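Local coordinates for putative PLP-dependent aminotransferase (Bacillus cereus ATCC 10987, PDB 3JU7), which probably acts as a pyridoxal phosphate-dependent transaminase of the DegT/DnrJ/EryC1 family, at residues Val15-Asp20 and Met247-Asp252; Phe193-Gly198 and Ala240-Ala245. All coordinates share one frame; numbering follows the deposited sequence.

Contact 1: Val15-Asp20 and Met247-Asp252. With CA (calcium ion), chain C; CA (calcium ion), chain E.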
loop_
_atom_site.group_PDB
_atom_site.type_symbol
_atom_site.label_atom_id
_atom_site.label_comp_id
_atom_site.label_asym_id
_atom_site.label_seq_id
_atom_site.Cartn_x
_atom_site.Cartn_y
_atom_site.Cartn_z
ATOM N N VAL A 15 10.821 -17.167 11.946
ATOM C CA VAL A 15 11.838 -16.116 12.066
ATOM C C VAL A 15 13.299 -16.631 11.922
ATOM O O VAL A 15 14.127 -15.953 11.317
ATOM C CB VAL A 15 11.682 -15.260 13.355
ATOM C CG1 VAL A 15 11.703 -16.148 14.651
ATOM C CG2 VAL A 15 12.758 -14.132 13.363
ATOM N N ILE A 16 13.609 -17.825 12.396
ATOM C CA ILE A 16 15.028 -18.266 12.346
ATOM C C ILE A 16 15.562 -18.240 10.881
ATOM O O ILE A 16 16.725 -17.988 10.652
ATOM C CB ILE A 16 15.223 -19.660 13.004
ATOM C CG1 ILE A 16 16.701 -19.970 13.311
ATOM C CG2 ILE A 16 14.674 -20.775 12.108
ATOM C CD1 ILE A 16 17.273 -19.321 14.511
ATOM N N GLU A 17 14.665 -18.460 9.915
ATOM C CA GLU A 17 14.992 -18.555 8.490
ATOM C C GLU A 17 15.379 -17.248 7.810
ATOM O O GLU A 17 16.074 -17.298 6.813
ATOM C CB GLU A 17 13.814 -19.190 7.730
ATOM C CG GLU A 17 13.452 -20.612 8.154
ATOM C CD GLU A 17 14.551 -21.642 7.903
ATOM O OE1 GLU A 17 15.571 -21.329 7.239
ATOM O OE2 GLU A 17 14.403 -22.782 8.370
ATOM N N TYR A 18 14.931 -16.096 8.336
ATOM C CA TYR A 18 15.373 -14.790 7.835
ATOM C C TYR A 18 16.056 -13.892 8.894
ATOM O O TYR A 18 16.123 -12.689 8.712
ATOM C CB TYR A 18 14.216 -14.031 7.160
ATOM C CG TYR A 18 13.001 -13.873 8.025
ATOM C CD1 TYR A 18 12.032 -14.855 8.064
ATOM C CD2 TYR A 18 12.858 -12.767 8.843
ATOM C CE1 TYR A 18 10.930 -14.726 8.882
ATOM C CE2 TYR A 18 11.777 -12.625 9.666
ATOM C CZ TYR A 18 10.811 -13.595 9.688
ATOM O OH TYR A 18 9.753 -13.436 10.521
ATOM N N LEU A 19 16.594 -14.468 9.969
ATOM C CA LEU A 19 17.181 -13.648 11.035
ATOM C C LEU A 19 18.496 -13.024 10.558
ATOM O O LEU A 19 18.739 -11.862 10.798
ATOM C CB LEU A 19 17.380 -14.467 12.316
ATOM C CG LEU A 19 17.521 -13.772 13.673
ATOM C CD1 LEU A 19 16.482 -12.678 13.842
ATOM C CD2 LEU A 19 17.349 -14.798 14.795
ATOM N N ASP A 20 19.341 -13.802 9.896
ATOM C CA ASP A 20 20.513 -13.250 9.223
ATOM C C ASP A 20 20.223 -12.020 8.379
ATOM O O ASP A 20 20.939 -11.048 8.451
ATOM C CB ASP A 20 21.129 -14.291 8.313
ATOM C CG ASP A 20 21.769 -15.390 9.069
ATOM O OD1 ASP A 20 21.967 -15.300 10.317
ATOM O OD2 ASP A 20 22.109 -16.366 8.413
HETATM N N MSE A 247 11.858 -17.988 -0.730
HETATM C CA MSE A 247 12.448 -18.561 -1.924
HETATM C C MSE A 247 13.263 -19.791 -1.567
HETATM O O MSE A 247 13.269 -20.748 -2.322
HETATM C CB MSE A 247 13.376 -17.582 -2.694
HETATM C CG MSE A 247 12.683 -16.482 -3.475
HETATM SE SE MSE A 247 11.725 -17.162 -5.008
HETATM C CE MSE A 247 13.306 -17.773 -5.936
ATOM N N LYS A 248 13.979 -19.775 -0.452
ATOM C CA LYS A 248 14.813 -20.930 -0.150
ATOM C C LYS A 248 13.968 -22.151 0.280
ATOM O O LYS A 248 14.343 -23.299 0.029
ATOM C CB LYS A 248 15.970 -20.559 0.804
ATOM C CG LYS A 248 15.719 -20.599 2.313
ATOM C CD LYS A 248 16.989 -20.174 3.156
ATOM C CE LYS A 248 16.595 -19.549 4.558
ATOM N NZ LYS A 248 17.712 -19.124 5.473
ATOM N N LYS A 249 12.798 -21.915 0.877
ATOM C CA LYS A 249 11.929 -23.019 1.321
ATOM C C LYS A 249 10.797 -23.286 0.339
ATOM O O LYS A 249 9.858 -24.054 0.644
ATOM C CB LYS A 249 11.315 -22.711 2.695
ATOM C CG LYS A 249 12.310 -22.225 3.731
ATOM C CD LYS A 249 13.354 -23.255 4.078
ATOM C CE LYS A 249 12.815 -24.324 4.995
ATOM N NZ LYS A 249 13.948 -25.012 5.694
ATOM N N TRP A 250 10.859 -22.651 -0.830
ATOM C CA TRP A 250 9.753 -22.727 -1.750
ATOM C C TRP A 250 9.532 -24.132 -2.303
ATOM O O TRP A 250 8.394 -24.493 -2.575
ATOM C CB TRP A 250 9.941 -21.755 -2.896
ATOM C CG TRP A 250 8.901 -21.937 -3.936
ATOM C CD1 TRP A 250 9.087 -22.339 -5.208
ATOM C CD2 TRP A 250 7.499 -21.763 -3.768
ATOM N NE1 TRP A 250 7.890 -22.389 -5.873
ATOM C CE2 TRP A 250 6.895 -22.040 -5.008
ATOM C CE3 TRP A 250 6.697 -21.374 -2.695
ATOM C CZ2 TRP A 250 5.518 -21.979 -5.205
ATOM C CZ3 TRP A 250 5.312 -21.294 -2.893
ATOM C CH2 TRP A 250 4.746 -21.592 -4.140
ATOM N N ASP A 251 10.608 -24.914 -2.466
ATOM C CA ASP A 251 10.485 -26.269 -3.017
ATOM C C ASP A 251 9.668 -27.085 -2.043
ATOM O O ASP A 251 8.765 -27.794 -2.445
ATOM C CB ASP A 251 11.846 -26.953 -3.247
ATOM C CG ASP A 251 11.739 -28.175 -4.197
ATOM O OD1 ASP A 251 11.371 -27.977 -5.387
ATOM O OD2 ASP A 251 12.021 -29.333 -3.770
ATOM N N ASP A 252 9.988 -26.940 -0.760
ATOM C CA ASP A 252 9.253 -27.588 0.308
ATOM C C ASP A 252 7.783 -27.167 0.285
ATOM O O ASP A 252 6.895 -28.021 0.269
ATOM C CB ASP A 252 9.858 -27.259 1.658
ATOM C CG ASP A 252 11.299 -27.748 1.804
ATOM O OD1 ASP A 252 11.872 -28.280 0.829
ATOM O OD2 ASP A 252 11.867 -27.590 2.910
HETATM CA CA CA C . 21.596 -17.154 6.021
HETATM CA CA CA E . 22.658 -18.752 8.904
HETATM O O HOH W 1 19.168 -16.629 6.335
HETATM O O HOH W 2 20.964 -19.750 6.636
HETATM O O HOH W 3 20.615 -18.946 10.097
HETATM O O HOH W 4 24.878 -17.916 7.490
#
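Lys248 and Lys249 meet the carboxylate of Glu17 in a three-residue salt-bridge network at the protein surface, joining the turn that leads into helix 19-28 to the junction of helices 237-248 and 250-270. Walking along 247-252, Met247 comes first: its selenomethionine side chain turns to Phe41 and Thr44 of helix 36-48 and leaves the contact to the two lysines.

Lys248, the last residue of its helix, does most of the gripping. Its CG sits between the backbone N and the carbonyl carbon (chi1 87°), and from there the chain runs extended to Glu17. NZ donates to Glu17 O at 2.8 Å, in the carbonyl plane and on a lone pair, with a C=O...N angle of 139°. The same ammonium forms a longer salt bridge to Glu17 OE1, 3.5 Å from NZ, and donates to water 1 at 3.0 Å. Backbone carbonyl, carboxylate and water thus share one NZ. Water 1 in turn ligates a calcium ion, linking the lysine to the metal site through solvent.

Lys249 leaves helical geometry and is the N-cap residue of helix 250-270. Bends at chi2 and chi3 curl its chain across that of Glu17 at about a right angle, and NZ lies 3.5 Å from Glu17 OE2. Each carboxylate oxygen therefore faces a different lysine, which would favour the charged form of Glu17.

Beyond this break, the side chain of Trp250 is buried and packs on Ile287. On the 15-20 side, Asp20 OD2 bridges two calcium ions, at 2.6 Å from the one carrying water 1 and 2.5 Å from the other.

Contact 2: Phe193-Gly198 and Ala240-Ala245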
loop_
_atom_site.group_PDB
_atom_site.type_symbol
_atom_site.label_atom_id
_atom_site.label_comp_id
_atom_site.label_asym_id
_atom_site.label_seq_id
_atom_site.Cartn_x
_atom_site.Cartn_y
_atom_site.Cartn_z
ATOM N N PHE A 193 2.833 -18.572 -2.123
ATOM C CA PHE A 193 4.098 -17.888 -1.795
ATOM C C PHE A 193 3.747 -16.733 -0.858
ATOM O O PHE A 193 3.621 -15.597 -1.298
ATOM C CB PHE A 193 4.802 -17.382 -3.050
ATOM C CG PHE A 193 6.268 -17.076 -2.856
ATOM C CD1 PHE A 193 6.683 -15.903 -2.241
ATOM C CD2 PHE A 193 7.242 -17.955 -3.342
ATOM C CE1 PHE A 193 8.061 -15.642 -2.063
ATOM C CE2 PHE A 193 8.562 -17.701 -3.195
ATOM C CZ PHE A 193 8.984 -16.552 -2.543
ATOM N N GLY A 194 3.623 -17.021 0.440
ATOM C CA GLY A 194 3.083 -16.062 1.382
ATOM C C GLY A 194 4.059 -15.572 2.412
ATOM O O GLY A 194 4.662 -16.386 3.145
ATOM N N ILE A 195 4.204 -14.244 2.500
ATOM C CA ILE A 195 5.141 -13.623 3.431
ATOM C C ILE A 195 4.505 -12.708 4.471
ATOM O O ILE A 195 5.199 -12.273 5.394
ATOM C CB ILE A 195 6.219 -12.833 2.683
ATOM C CG1 ILE A 195 5.663 -11.509 2.156
ATOM C CG2 ILE A 195 6.799 -13.713 1.547
ATOM C CD1 ILE A 195 6.671 -10.696 1.323
ATOM N N GLY A 196 3.199 -12.450 4.357
ATOM C CA GLY A 196 2.524 -11.437 5.171
ATOM C C GLY A 196 1.735 -10.544 4.234
ATOM O O GLY A 196 0.677 -10.923 3.783
ATOM N N GLU A 197 2.276 -9.372 3.941
ATOM C CA GLU A 197 1.792 -8.504 2.875
ATOM C C GLU A 197 2.925 -8.269 1.863
ATOM O O GLU A 197 4.090 -8.083 2.232
ATOM C CB GLU A 197 1.315 -7.174 3.426
ATOM C CG GLU A 197 0.076 -7.266 4.307
ATOM C CD GLU A 197 -1.245 -7.392 3.545
ATOM O OE1 GLU A 197 -1.302 -7.128 2.326
ATOM O OE2 GLU A 197 -2.256 -7.725 4.193
ATOM N N GLY A 198 2.580 -8.345 0.588
ATOM C CA GLY A 198 3.533 -8.124 -0.470
ATOM C C GLY A 198 2.972 -8.517 -1.832
ATOM O O GLY A 198 1.898 -9.082 -1.935
ATOM N N ALA A 240 11.002 -7.952 2.221
ATOM C CA ALA A 240 11.951 -8.628 1.290
ATOM C C ALA A 240 12.744 -9.728 1.972
ATOM O O ALA A 240 13.030 -10.758 1.366
ATOM C CB ALA A 240 12.895 -7.648 0.682
ATOM N N ALA A 241 13.126 -9.501 3.230
ATOM C CA ALA A 241 13.863 -10.501 4.031
ATOM C C ALA A 241 13.079 -11.814 4.094
ATOM O O ALA A 241 13.627 -12.884 3.839
ATOM C CB ALA A 241 14.120 -9.969 5.460
ATOM N N ILE A 242 11.780 -11.719 4.397
ATOM C CA ILE A 242 10.945 -12.909 4.472
ATOM C C ILE A 242 10.795 -13.499 3.063
ATOM O O ILE A 242 10.885 -14.704 2.884
ATOM C CB ILE A 242 9.567 -12.638 5.142
ATOM C CG1 ILE A 242 9.795 -12.086 6.562
ATOM C CG2 ILE A 242 8.763 -13.922 5.213
ATOM C CD1 ILE A 242 8.614 -12.095 7.458
ATOM N N GLY A 243 10.610 -12.652 2.058
ATOM C CA GLY A 243 10.529 -13.160 0.697
ATOM C C GLY A 243 11.730 -13.991 0.309
ATOM O O GLY A 243 11.596 -15.087 -0.265
ATOM N N ILE A 244 12.926 -13.502 0.608
ATOM C CA ILE A 244 14.137 -14.275 0.276
ATOM C C ILE A 244 14.155 -15.649 0.952
ATOM O O ILE A 244 14.624 -16.642 0.365
ATOM C CB ILE A 244 15.445 -13.533 0.707
ATOM C CG1 ILE A 244 15.739 -12.370 -0.236
ATOM C CG2 ILE A 244 16.689 -14.522 0.804
ATOM C CD1 ILE A 244 16.895 -11.536 0.252
ATOM N N ALA A 245 13.715 -15.692 2.207
ATOM C CA ALA A 245 13.710 -16.935 2.971
ATOM C C ALA A 245 12.650 -17.850 2.421
ATOM O O ALA A 245 12.788 -19.061 2.507
ATOM C CB ALA A 245 13.470 -16.678 4.500
#
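Ile195 and Ile242 face each other across a buried apolar contact between an irregular loop and a helix: the branch carbon CB of Ile195 packs against the CG2 methyl of Ile242 at 3.7 Å. Ile242 turns CG1 beside its own nitrogen (chi1 -58°), which leaves the CG2 methyl facing the loop, while CD1 lies 4.0 Å from Ile195 O. The CG2 methyl of Ile195 points on to the helix backbone, where it lies against main-chain atoms of Gly243, 3.9 Å from its CA.

Phe193 approaches the same glycine edge-on. Its CZ lies 3.8 Å from Gly243 O, with the oxygen near the ring plane, so the rim of the phenyl and not a face meets the carbonyl. No hydrogen bond crosses between 193-198 and 240-245; shape and apolar packing carry the contact.

The loop follows closely on Lys191, the predicted pyridoxal phosphate lysine. It connects strands 182-186 and 199-203, antiparallel neighbours in one sheet, and lays Ile195 and Phe193 against helix 237-248, which carries Ile244, pointing away from the loop, onto helix 36-48.

In the fold
Contacts 1 and 2 lie with their centres about 9 Å apart, on the same side of the chain's centre, and share helix 237-248: contact 2 uses its middle, contact 1 its C-terminal end. In chain order 15-20 comes first, then 193-198, 240-245 and 247-252, so contact 1 brackets the whole of contact 2. Direct packing joins them, with Tyr18 CZ 3.5 Å from Ile242 CD1 and Trp250 CE3 3.5 Å from Phe193 CD2. One helix thus connects the loop between strands 182-186 and 199-203 to the calcium-bearing surface. Both contacts also reach the second subunit, where its Tyr238 packs on Tyr18 and Ile242.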